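PDB 4EOY: microtubule-associated protein 1 light chain 3, which is an Atg8-family ubiquitin-like protein that binds a peptide of its partner Atg3 and probably serves as a lipid-conjugated modifier in autophagy-related membrane processes. Local coordinates for residues M58-K64 with P97-M103. The protein carries 3 engineered substitutions. Residues are numbered along the deposited sequence; the frame is centred on the assembly and turned at random.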
# COMPACT_ATOMS: atom_id res chain seq x y z
N MET A 58 -5.56 -11.02 -6.35
CA MET A 58 -4.18 -10.68 -6.72
C MET A 58 -3.18 -11.32 -5.75
O MET A 58 -3.33 -11.21 -4.53
CB MET A 58 -3.96 -9.17 -6.73
CG MET A 58 -2.51 -8.75 -6.94
SD MET A 58 -2.30 -6.99 -7.35
CE MET A 58 -2.81 -7.03 -9.08
N LEU A 59 -2.14 -11.93 -6.30
CA LEU A 59 -1.10 -12.53 -5.47
C LEU A 59 -0.24 -11.46 -4.82
O LEU A 59 0.01 -10.41 -5.39
CB LEU A 59 -0.22 -13.47 -6.30
CG LEU A 59 -0.92 -14.72 -6.80
CD1 LEU A 59 -0.09 -15.40 -7.87
CD2 LEU A 59 -1.20 -15.65 -5.63
N VAL A 60 0.22 -11.75 -3.61
CA VAL A 60 1.06 -10.81 -2.87
C VAL A 60 2.31 -10.51 -3.71
O VAL A 60 2.66 -9.35 -3.89
CB VAL A 60 1.43 -11.34 -1.47
CG1 VAL A 60 2.46 -10.46 -0.78
CG2 VAL A 60 0.20 -11.44 -0.60
N GLY A 61 2.94 -11.55 -4.24
CA GLY A 61 4.11 -11.38 -5.10
C GLY A 61 3.87 -10.44 -6.28
O GLY A 61 4.76 -9.70 -6.67
N GLU A 62 2.67 -10.49 -6.84
CA GLU A 62 2.32 -9.61 -7.95
C GLU A 62 2.17 -8.18 -7.46
O GLU A 62 2.68 -7.25 -8.09
CB GLU A 62 1.02 -10.09 -8.62
CG GLU A 62 1.13 -11.46 -9.27
CD GLU A 62 -0.21 -12.05 -9.70
OE1 GLU A 62 -1.25 -11.68 -9.11
OE2 GLU A 62 -0.22 -12.90 -10.62
N PHE A 63 1.47 -7.99 -6.34
CA PHE A 63 1.27 -6.65 -5.80
C PHE A 63 2.59 -6.01 -5.35
O PHE A 63 2.79 -4.78 -5.54
CB PHE A 63 0.30 -6.67 -4.63
CG PHE A 63 0.06 -5.31 -4.04
CD1 PHE A 63 -0.51 -4.31 -4.80
CD2 PHE A 63 0.46 -5.02 -2.73
CE1 PHE A 63 -0.73 -3.05 -4.27
CE2 PHE A 63 0.25 -3.77 -2.20
CZ PHE A 63 -0.35 -2.78 -2.96
N LYS A 64 3.46 -6.84 -4.77
CA LYS A 64 4.83 -6.44 -4.44
C LYS A 64 5.61 -5.94 -5.67
O LYS A 64 6.34 -4.96 -5.58
CB LYS A 64 5.60 -7.59 -3.77
CG LYS A 64 5.19 -7.86 -2.33
CD LYS A 64 6.25 -8.60 -1.51
CE LYS A 64 6.38 -10.06 -1.90
NZ LYS A 64 7.18 -10.82 -0.89
N PRO A 97 5.72 -9.71 3.73
CA PRO A 97 4.57 -10.33 3.10
C PRO A 97 4.95 -11.64 2.40
O PRO A 97 5.94 -11.66 1.66
CB PRO A 97 4.10 -9.29 2.08
CG PRO A 97 4.78 -8.01 2.47
CD PRO A 97 6.06 -8.42 3.12
N LYS A 98 4.16 -12.69 2.65
CA LYS A 98 4.42 -14.03 2.09
C LYS A 98 4.01 -14.05 0.61
O LYS A 98 2.85 -13.80 0.28
CB LYS A 98 3.62 -15.08 2.88
CG LYS A 98 4.32 -16.40 3.09
CD LYS A 98 3.95 -16.98 4.44
CE LYS A 98 4.41 -18.42 4.58
NZ LYS A 98 4.40 -18.86 6.01
N THR A 99 4.97 -14.36 -0.26
CA THR A 99 4.79 -14.13 -1.69
C THR A 99 3.67 -14.98 -2.30
O THR A 99 2.94 -14.50 -3.17
CB THR A 99 6.11 -14.33 -2.46
OG1 THR A 99 7.00 -13.25 -2.16
CG2 THR A 99 5.88 -14.36 -3.97
N GLY A 100 3.51 -16.21 -1.80
CA GLY A 100 2.55 -17.16 -2.39
C GLY A 100 1.12 -17.12 -1.86
O GLY A 100 0.38 -18.07 -2.02
N LEU A 101 0.74 -16.01 -1.23
CA LEU A 101 -0.60 -15.84 -0.66
C LEU A 101 -1.41 -14.88 -1.53
O LEU A 101 -0.85 -14.20 -2.40
CB LEU A 101 -0.51 -15.26 0.76
CG LEU A 101 0.05 -16.16 1.87
CD1 LEU A 101 0.11 -15.41 3.21
CD2 LEU A 101 -0.77 -17.43 2.02
N LEU A 102 -2.72 -14.86 -1.30
CA LEU A 102 -3.63 -13.88 -1.90
C LEU A 102 -3.62 -12.60 -1.08
O LEU A 102 -3.38 -12.63 0.13
CB LEU A 102 -5.06 -14.41 -1.96
CG LEU A 102 -5.37 -15.66 -2.76
CD1 LEU A 102 -6.86 -15.96 -2.61
CD2 LEU A 102 -5.01 -15.53 -4.23
N MET A 103 -3.91 -11.48 -1.72
CA MET A 103 -4.01 -10.20 -1.01
C MET A 103 -5.19 -10.18 -0.05
O MET A 103 -5.20 -9.40 0.90
CB MET A 103 -4.11 -9.01 -1.99
CG MET A 103 -2.78 -8.56 -2.59
SD MET A 103 -1.58 -7.96 -1.37
CE MET A 103 -2.45 -6.63 -0.56
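The N-terminal turn of helix 60-72 in this ubiquitin-like fold is tied to the loop that leads into helix 103-110, and Val60 and Met103 carry much of the packing. Val60 N donates to Leu101 O at 2.9 Å and nearly straight (168°), and Met103 N reaches Met58 O. These two bonds flank Leu59 and Leu102 as a non-hydrogen-bonded antiparallel pair, a single bridge with each residue at the N-cap of its own helix. Beyond it, Gly61 N meets Thr99 O at 3.1 Å in the carbonyl plane, on a lone pair. Glu62 OE1 accepts from Leu59 N, met from above the carboxylate plane, and probably helps to steady the start of helix 60-72. Val60, with CG1 anti to its backbone N (chi1 172°), presses this methyl against Pro97 CB at 3.5 Å, tighter than usual van der Waals contact, while CG2 touches Leu101 CB and Met103 SD. Met103 folds at its last two torsions, which carries SD to the Phe63 ring, 4.7 Å from its centroid and 48° off the normal: an oblique Met-aromatic contact. Both side chains also touch Val54 of strand 51-55. The Lys64 chain crosses Thr99 at about a right angle, and its NZ donates to Thr99 OG1 (2.7 Å) and Pro97 O (3.0 Å). Met58 and Glu62 each pack on an aromatic side chain of the bound peptide, so the contact joins two helix starts beside the peptide-binding surface of an Atg8 ubiquitin-like domain.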